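Local coordinates for Trp Repressor Binding Protein (Bacillus subtilis, PDB 1RLI) that is a putative NAD(P)H-dependent, FMN-containing oxidoreductase of the flavodoxin-like SsuE family, at residues Pro57-Leu70 with Leu92-Phe106. Numbering follows the deposited sequence.
Sequences PVQDDYDSIIERIL and LFIDRWSQTLRDPRF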
loop_
_atom_site.group_PDB
_atom_site.type_symbol
_atom_site.label_atom_id
_atom_site.label_comp_id
_atom_site.label_asym_id
_atom_site.label_seq_id
_atom_site.Cartn_x
_atom_site.Cartn_y
_atom_site.Cartn_z
ATOM N N PRO D 57 -22.609 13.327 9.436
ATOM C CA PRO D 57 -23.333 12.908 8.233
ATOM C C PRO D 57 -24.820 12.688 8.514
ATOM O O PRO D 57 -25.207 12.254 9.611
ATOM C CB PRO D 57 -22.645 11.600 7.843
ATOM C CG PRO D 57 -21.225 11.797 8.361
ATOM C CD PRO D 57 -21.470 12.431 9.711
ATOM N N VAL D 58 -25.634 12.979 7.507
ATOM C CA VAL D 58 -27.079 12.802 7.579
ATOM C C VAL D 58 -27.417 11.761 6.527
ATOM O O VAL D 58 -27.104 11.951 5.352
ATOM C CB VAL D 58 -27.825 14.113 7.236
ATOM C CG1 VAL D 58 -29.342 13.872 7.249
ATOM C CG2 VAL D 58 -27.430 15.203 8.221
ATOM N N GLN D 59 -28.062 10.674 6.940
ATOM C CA GLN D 59 -28.394 9.607 6.004
ATOM C C GLN D 59 -29.883 9.329 5.888
ATOM O O GLN D 59 -30.287 8.210 5.607
ATOM C CB GLN D 59 -27.662 8.321 6.399
ATOM C CG GLN D 59 -26.145 8.427 6.388
ATOM C CD GLN D 59 -25.507 7.062 6.522
ATOM O OE1 GLN D 59 -25.989 6.229 7.276
ATOM N NE2 GLN D 59 -24.419 6.828 5.797
ATOM N N ASP D 60 -30.703 10.354 6.088
ATOM C CA ASP D 60 -32.142 10.172 5.986
ATOM C C ASP D 60 -32.536 9.740 4.583
ATOM O O ASP D 60 -33.518 9.004 4.406
ATOM C CB ASP D 60 -32.870 11.475 6.342
ATOM C CG ASP D 60 -32.716 11.852 7.807
ATOM O OD1 ASP D 60 -31.571 11.928 8.298
ATOM O OD2 ASP D 60 -33.749 12.077 8.475
ATOM N N ASP D 61 -31.766 10.169 3.584
ATOM C CA ASP D 61 -32.089 9.829 2.204
ATOM C C ASP D 61 -31.233 8.704 1.607
ATOM O O ASP D 61 -31.125 8.572 0.383
ATOM C CB ASP D 61 -32.008 11.090 1.332
ATOM C CG ASP D 61 -30.587 11.622 1.181
ATOM O OD1 ASP D 61 -29.758 11.454 2.109
ATOM O OD2 ASP D 61 -30.313 12.225 0.123
ATOM N N TYR D 62 -30.664 7.872 2.480
ATOM C CA TYR D 62 -29.810 6.762 2.039
ATOM C C TYR D 62 -30.495 5.805 1.062
ATOM O O TYR D 62 -29.907 5.455 0.041
ATOM C CB TYR D 62 -29.272 6.001 3.267
ATOM C CG TYR D 62 -28.404 4.804 2.931
ATOM C CD1 TYR D 62 -27.045 4.953 2.675
ATOM C CD2 TYR D 62 -28.951 3.529 2.876
ATOM C CE1 TYR D 62 -26.239 3.848 2.375
ATOM C CE2 TYR D 62 -28.150 2.410 2.565
ATOM C CZ TYR D 62 -26.795 2.585 2.319
ATOM O OH TYR D 62 -26.003 1.489 2.018
ATOM N N ASP D 63 -31.723 5.359 1.357
ATOM C CA ASP D 63 -32.423 4.449 0.444
ATOM C C ASP D 63 -32.635 5.072 -0.933
ATOM O O ASP D 63 -32.518 4.382 -1.939
ATOM C CB ASP D 63 -33.794 4.015 1.004
ATOM C CG ASP D 63 -33.674 3.165 2.257
ATOM O OD1 ASP D 63 -32.626 2.503 2.441
ATOM O OD2 ASP D 63 -34.642 3.152 3.057
ATOM N N SER D 64 -32.965 6.362 -0.980
ATOM C CA SER D 64 -33.154 7.049 -2.261
ATOM C C SER D 64 -31.845 7.072 -3.053
ATOM O O SER D 64 -31.841 6.986 -4.289
ATOM C CB SER D 64 -33.628 8.488 -2.035
ATOM O OG SER D 64 -34.989 8.489 -1.655
ATOM N N ILE D 65 -30.733 7.197 -2.336
ATOM C CA ILE D 65 -29.427 7.227 -2.985
ATOM C C ILE D 65 -29.099 5.864 -3.584
ATOM O O ILE D 65 -28.672 5.763 -4.739
ATOM C CB ILE D 65 -28.342 7.673 -1.992
ATOM C CG1 ILE D 65 -28.584 9.147 -1.653
ATOM C CG2 ILE D 65 -26.921 7.462 -2.593
ATOM C CD1 ILE D 65 -27.666 9.733 -0.584
ATOM N N ILE D 66 -29.335 4.809 -2.811
ATOM C CA ILE D 66 -29.062 3.463 -3.286
ATOM C C ILE D 66 -29.904 3.195 -4.527
ATOM O O ILE D 66 -29.428 2.599 -5.501
ATOM C CB ILE D 66 -29.399 2.413 -2.211
ATOM C CG1 ILE D 66 -28.427 2.529 -1.023
ATOM C CG2 ILE D 66 -29.307 1.033 -2.794
ATOM C CD1 ILE D 66 -26.921 2.289 -1.384
ATOM N N GLU D 67 -31.165 3.625 -4.486
ATOM C CA GLU D 67 -32.058 3.424 -5.632
ATOM C C GLU D 67 -31.473 4.052 -6.897
ATOM O O GLU D 67 -31.480 3.447 -7.974
ATOM C CB GLU D 67 -33.430 4.042 -5.353
ATOM C CG GLU D 67 -34.265 3.264 -4.357
ATOM C CD GLU D 67 -34.914 2.032 -4.972
ATOM O OE1 GLU D 67 -34.491 1.622 -6.076
ATOM O OE2 GLU D 67 -35.844 1.471 -4.347
ATOM N N ARG D 68 -30.960 5.267 -6.767
ATOM C CA ARG D 68 -30.387 5.956 -7.918
ATOM C C ARG D 68 -29.100 5.294 -8.386
ATOM O O ARG D 68 -28.882 5.120 -9.589
ATOM C CB ARG D 68 -30.149 7.421 -7.572
ATOM C CG ARG D 68 -31.443 8.179 -7.416
ATOM C CD ARG D 68 -31.217 9.511 -6.770
ATOM N NE ARG D 68 -30.383 10.395 -7.573
ATOM C CZ ARG D 68 -29.716 11.425 -7.068
ATOM N NH1 ARG D 68 -29.792 11.681 -5.767
ATOM N NH2 ARG D 68 -28.982 12.199 -7.856
ATOM N N ILE D 69 -28.249 4.914 -7.437
ATOM C CA ILE D 69 -26.996 4.244 -7.765
ATOM C C ILE D 69 -27.224 2.952 -8.527
ATOM O O ILE D 69 -26.473 2.613 -9.448
ATOM C CB ILE D 69 -26.202 3.898 -6.481
ATOM C CG1 ILE D 69 -25.457 5.130 -6.001
ATOM C CG2 ILE D 69 -25.259 2.718 -6.739
ATOM C CD1 ILE D 69 -24.774 4.931 -4.647
ATOM N N LEU D 70 -28.256 2.213 -8.137
ATOM C CA LEU D 70 -28.519 0.941 -8.776
ATOM C C LEU D 70 -28.871 1.078 -10.245
ATOM O O LEU D 70 -28.669 0.143 -11.020
ATOM C CB LEU D 70 -29.607 0.177 -8.007
ATOM C CG LEU D 70 -29.025 -0.340 -6.680
ATOM C CD1 LEU D 70 -30.115 -0.979 -5.811
ATOM C CD2 LEU D 70 -27.923 -1.351 -6.982
ATOM N N LEU D 92 -19.253 6.636 6.127
ATOM C CA LEU D 92 -20.485 6.107 6.713
ATOM C C LEU D 92 -21.405 5.546 5.626
ATOM O O LEU D 92 -22.152 4.579 5.865
ATOM C CB LEU D 92 -21.213 7.193 7.534
ATOM C CG LEU D 92 -20.823 7.243 9.023
ATOM C CD1 LEU D 92 -19.303 7.443 9.179
ATOM C CD2 LEU D 92 -21.609 8.357 9.718
ATOM N N PHE D 93 -21.346 6.136 4.427
ATOM C CA PHE D 93 -22.164 5.665 3.300
ATOM C C PHE D 93 -21.715 4.259 2.882
ATOM O O PHE D 93 -22.519 3.324 2.796
ATOM C CB PHE D 93 -22.009 6.615 2.110
ATOM C CG PHE D 93 -22.751 6.162 0.886
ATOM C CD1 PHE D 93 -24.147 6.230 0.837
ATOM C CD2 PHE D 93 -22.059 5.647 -0.205
ATOM C CE1 PHE D 93 -24.847 5.784 -0.301
ATOM C CE2 PHE D 93 -22.745 5.199 -1.351
ATOM C CZ PHE D 93 -24.148 5.272 -1.393
ATOM N N ILE D 94 -20.417 4.100 2.623
ATOM C CA ILE D 94 -19.916 2.784 2.234
ATOM C C ILE D 94 -20.094 1.747 3.369
ATOM O O ILE D 94 -20.467 0.598 3.102
ATOM C CB ILE D 94 -18.424 2.897 1.770
ATOM C CG1 ILE D 94 -18.390 3.685 0.448
ATOM C CG2 ILE D 94 -17.789 1.511 1.577
ATOM C CD1 ILE D 94 -16.967 4.063 -0.039
ATOM N N ASP D 95 -19.865 2.140 4.623
ATOM C CA ASP D 95 -20.013 1.187 5.725
ATOM C C ASP D 95 -21.441 0.616 5.749
ATOM O O ASP D 95 -21.638 -0.549 6.112
ATOM C CB ASP D 95 -19.750 1.831 7.096
ATOM C CG ASP D 95 -18.258 1.999 7.422
ATOM O OD1 ASP D 95 -17.392 1.512 6.670
ATOM O OD2 ASP D 95 -17.978 2.626 8.468
ATOM N N ARG D 96 -22.425 1.442 5.389
ATOM C CA ARG D 96 -23.825 1.002 5.384
ATOM C C ARG D 96 -24.118 -0.028 4.283
ATOM O O ARG D 96 -25.176 -0.664 4.276
ATOM C CB ARG D 96 -24.774 2.212 5.293
ATOM C CG ARG D 96 -26.254 1.900 5.583
ATOM C CD ARG D 96 -26.979 3.193 5.975
ATOM N NE ARG D 96 -28.429 3.038 6.067
ATOM C CZ ARG D 96 -29.234 3.978 6.548
ATOM N NH1 ARG D 96 -28.712 5.122 6.981
ATOM N NH2 ARG D 96 -30.556 3.780 6.572
ATOM N N TRP D 97 -23.197 -0.219 3.335
ATOM C CA TRP D 97 -23.426 -1.258 2.329
ATOM C C TRP D 97 -23.555 -2.598 3.065
ATOM O O TRP D 97 -24.153 -3.535 2.561
ATOM C CB TRP D 97 -22.268 -1.337 1.324
ATOM C CG TRP D 97 -22.238 -0.192 0.349
ATOM C CD1 TRP D 97 -23.091 0.876 0.304
ATOM C CD2 TRP D 97 -21.266 0.024 -0.678
ATOM N NE1 TRP D 97 -22.702 1.747 -0.687
ATOM C CE2 TRP D 97 -21.581 1.252 -1.300
ATOM C CE3 TRP D 97 -20.152 -0.696 -1.124
ATOM C CZ2 TRP D 97 -20.818 1.786 -2.351
ATOM C CZ3 TRP D 97 -19.384 -0.171 -2.170
ATOM C CH2 TRP D 97 -19.726 1.066 -2.772
ATOM N N SER D 98 -22.972 -2.700 4.259
ATOM C CA SER D 98 -23.086 -3.945 5.015
ATOM C C SER D 98 -24.562 -4.213 5.311
ATOM O O SER D 98 -25.003 -5.365 5.295
ATOM C CB SER D 98 -22.300 -3.866 6.328
ATOM O OG SER D 98 -20.913 -4.016 6.055
ATOM N N GLN D 99 -25.299 -3.147 5.595
ATOM C CA GLN D 99 -26.731 -3.256 5.879
ATOM C C GLN D 99 -27.502 -3.575 4.609
ATOM O O GLN D 99 -28.386 -4.423 4.600
ATOM C CB GLN D 99 -27.276 -1.940 6.454
ATOM C CG GLN D 99 -27.055 -1.758 7.942
ATOM C CD GLN D 99 -27.479 -0.366 8.431
ATOM O OE1 GLN D 99 -28.571 0.148 8.103
ATOM N NE2 GLN D 99 -26.614 0.246 9.228
ATOM N N THR D 100 -27.171 -2.883 3.532
ATOM C CA THR D 100 -27.870 -3.097 2.276
ATOM C C THR D 100 -27.675 -4.502 1.738
ATOM O O THR D 100 -28.554 -5.033 1.066
ATOM C CB THR D 100 -27.420 -2.036 1.258
ATOM O OG1 THR D 100 -27.537 -0.744 1.876
ATOM C CG2 THR D 100 -28.266 -2.089 0.021
ATOM N N LEU D 101 -26.532 -5.114 2.042
ATOM C CA LEU D 101 -26.259 -6.473 1.591
ATOM C C LEU D 101 -27.155 -7.481 2.309
ATOM O O LEU D 101 -27.203 -8.656 1.935
ATOM C CB LEU D 101 -24.788 -6.818 1.827
ATOM C CG LEU D 101 -23.832 -6.179 0.808
ATOM C CD1 LEU D 101 -22.411 -6.174 1.356
ATOM C CD2 LEU D 101 -23.885 -6.959 -0.495
ATOM N N ARG D 102 -27.876 -7.013 3.331
ATOM C CA ARG D 102 -28.782 -7.875 4.091
ATOM C C ARG D 102 -30.207 -7.331 3.998
ATOM O O ARG D 102 -31.109 -7.826 4.677
ATOM C CB ARG D 102 -28.354 -7.901 5.572
ATOM C CG ARG D 102 -26.900 -8.341 5.783
ATOM C CD ARG D 102 -26.558 -8.600 7.254
ATOM N NE ARG D 102 -26.634 -7.397 8.076
ATOM C CZ ARG D 102 -25.583 -6.693 8.489
ATOM N NH1 ARG D 102 -24.352 -7.069 8.167
ATOM N NH2 ARG D 102 -25.767 -5.599 9.216
ATOM N N ASP D 103 -30.402 -6.320 3.149
ATOM C CA ASP D 103 -31.698 -5.629 3.012
ATOM C C ASP D 103 -32.646 -6.302 2.015
ATOM O O ASP D 103 -32.379 -6.302 0.827
ATOM C CB ASP D 103 -31.409 -4.177 2.583
ATOM C CG ASP D 103 -32.609 -3.260 2.696
ATOM O OD1 ASP D 103 -33.749 -3.744 2.704
ATOM O OD2 ASP D 103 -32.402 -2.034 2.772
ATOM N N PRO D 104 -33.795 -6.849 2.484
ATOM C CA PRO D 104 -34.710 -7.497 1.544
ATOM C C PRO D 104 -35.327 -6.552 0.515
ATOM O O PRO D 104 -35.911 -7.007 -0.467
ATOM C CB PRO D 104 -35.764 -8.125 2.466
ATOM C CG PRO D 104 -35.888 -7.089 3.527
ATOM C CD PRO D 104 -34.400 -6.779 3.825
ATOM N N ARG D 105 -35.238 -5.249 0.731
ATOM C CA ARG D 105 -35.795 -4.322 -0.248
ATOM C C ARG D 105 -34.874 -4.164 -1.461
ATOM O O ARG D 105 -35.274 -3.611 -2.487
ATOM C CB ARG D 105 -36.034 -2.962 0.391
ATOM C CG ARG D 105 -37.014 -3.008 1.535
ATOM C CD ARG D 105 -36.955 -1.714 2.271
ATOM N NE ARG D 105 -35.593 -1.455 2.722
ATOM C CZ ARG D 105 -35.176 -0.274 3.162
ATOM N NH1 ARG D 105 -36.027 0.748 3.205
ATOM N NH2 ARG D 105 -33.926 -0.110 3.563
ATOM N N PHE D 106 -33.646 -4.649 -1.334
ATOM C CA PHE D 106 -32.660 -4.576 -2.411
ATOM C C PHE D 106 -32.054 -5.965 -2.460
ATOM O O PHE D 106 -30.843 -6.138 -2.251
ATOM C CB PHE D 106 -31.582 -3.548 -2.068
ATOM C CG PHE D 106 -32.097 -2.149 -1.940
ATOM C CD1 PHE D 106 -32.450 -1.419 -3.076
ATOM C CD2 PHE D 106 -32.249 -1.556 -0.685
ATOM C CE1 PHE D 106 -32.945 -0.124 -2.967
ATOM C CE2 PHE D 106 -32.742 -0.262 -0.563
ATOM C CZ PHE D 106 -33.092 0.462 -1.712
HETATM O O HOH W 1 -31.786 6.352 6.735
#
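The backbones come nearest at Pro57 and Leu92 (CA atoms 7.5 Å apart) and stay close at Tyr62 and Phe93 (7.8 Å), where helix 62-70 packs against helix 88-95; helix 97-100 and two successive type I turns, Thr100 to Asp103 and Asp103 to Phe106, then carry the second segment along the first as far as Glu67 and Leu70. The Phe93 ring is a knob in a hole formed by Tyr62, Ile65, Ile66 and Ile69, with Ile69 CD1 at its edge. CG of Tyr62 stands anti to the backbone N (chi1 178°), which lays the ring between Ile66 CG1 on one face and the extended chain of Arg96 on the other. Arg96 CD sits 3.4 Å from the Tyr62 ring centroid, a CH-pi contact, and the guanidinium stacks flat beyond it, the planes 17° apart. At the ring's edge Tyr62 OH shares a hydrogen bond of 2.7 Å with Thr100 OG1. In this flavodoxin-like alpha/beta fold the first segment leaves edge strand 55-57 and runs into helix 62-70, whose Ile65 rests on strand 33-41, while Trp97 reaches helices 109-114 and 133-146. Arg96 NH1 donates within the guanidinium plane to Gln59 OE1 (3.0 Å), from above the carbonyl plane; NH2 reaches Gln59 O through a water, and Gln59 NE2 bonds to Leu92 O (3.2 Å). With an alanine here instead of Arg96, one Tyr62 face would probably lose its cover, and Gln59 OE1 and the water their guanidinium partner. Farther along, Ile66 CG2 lies over a face of Phe106, and Arg105, gripping Asp103 side-on through NE and NH2, forms a salt bridge from NH1 to Asp63 OD2 at 2.8 Å.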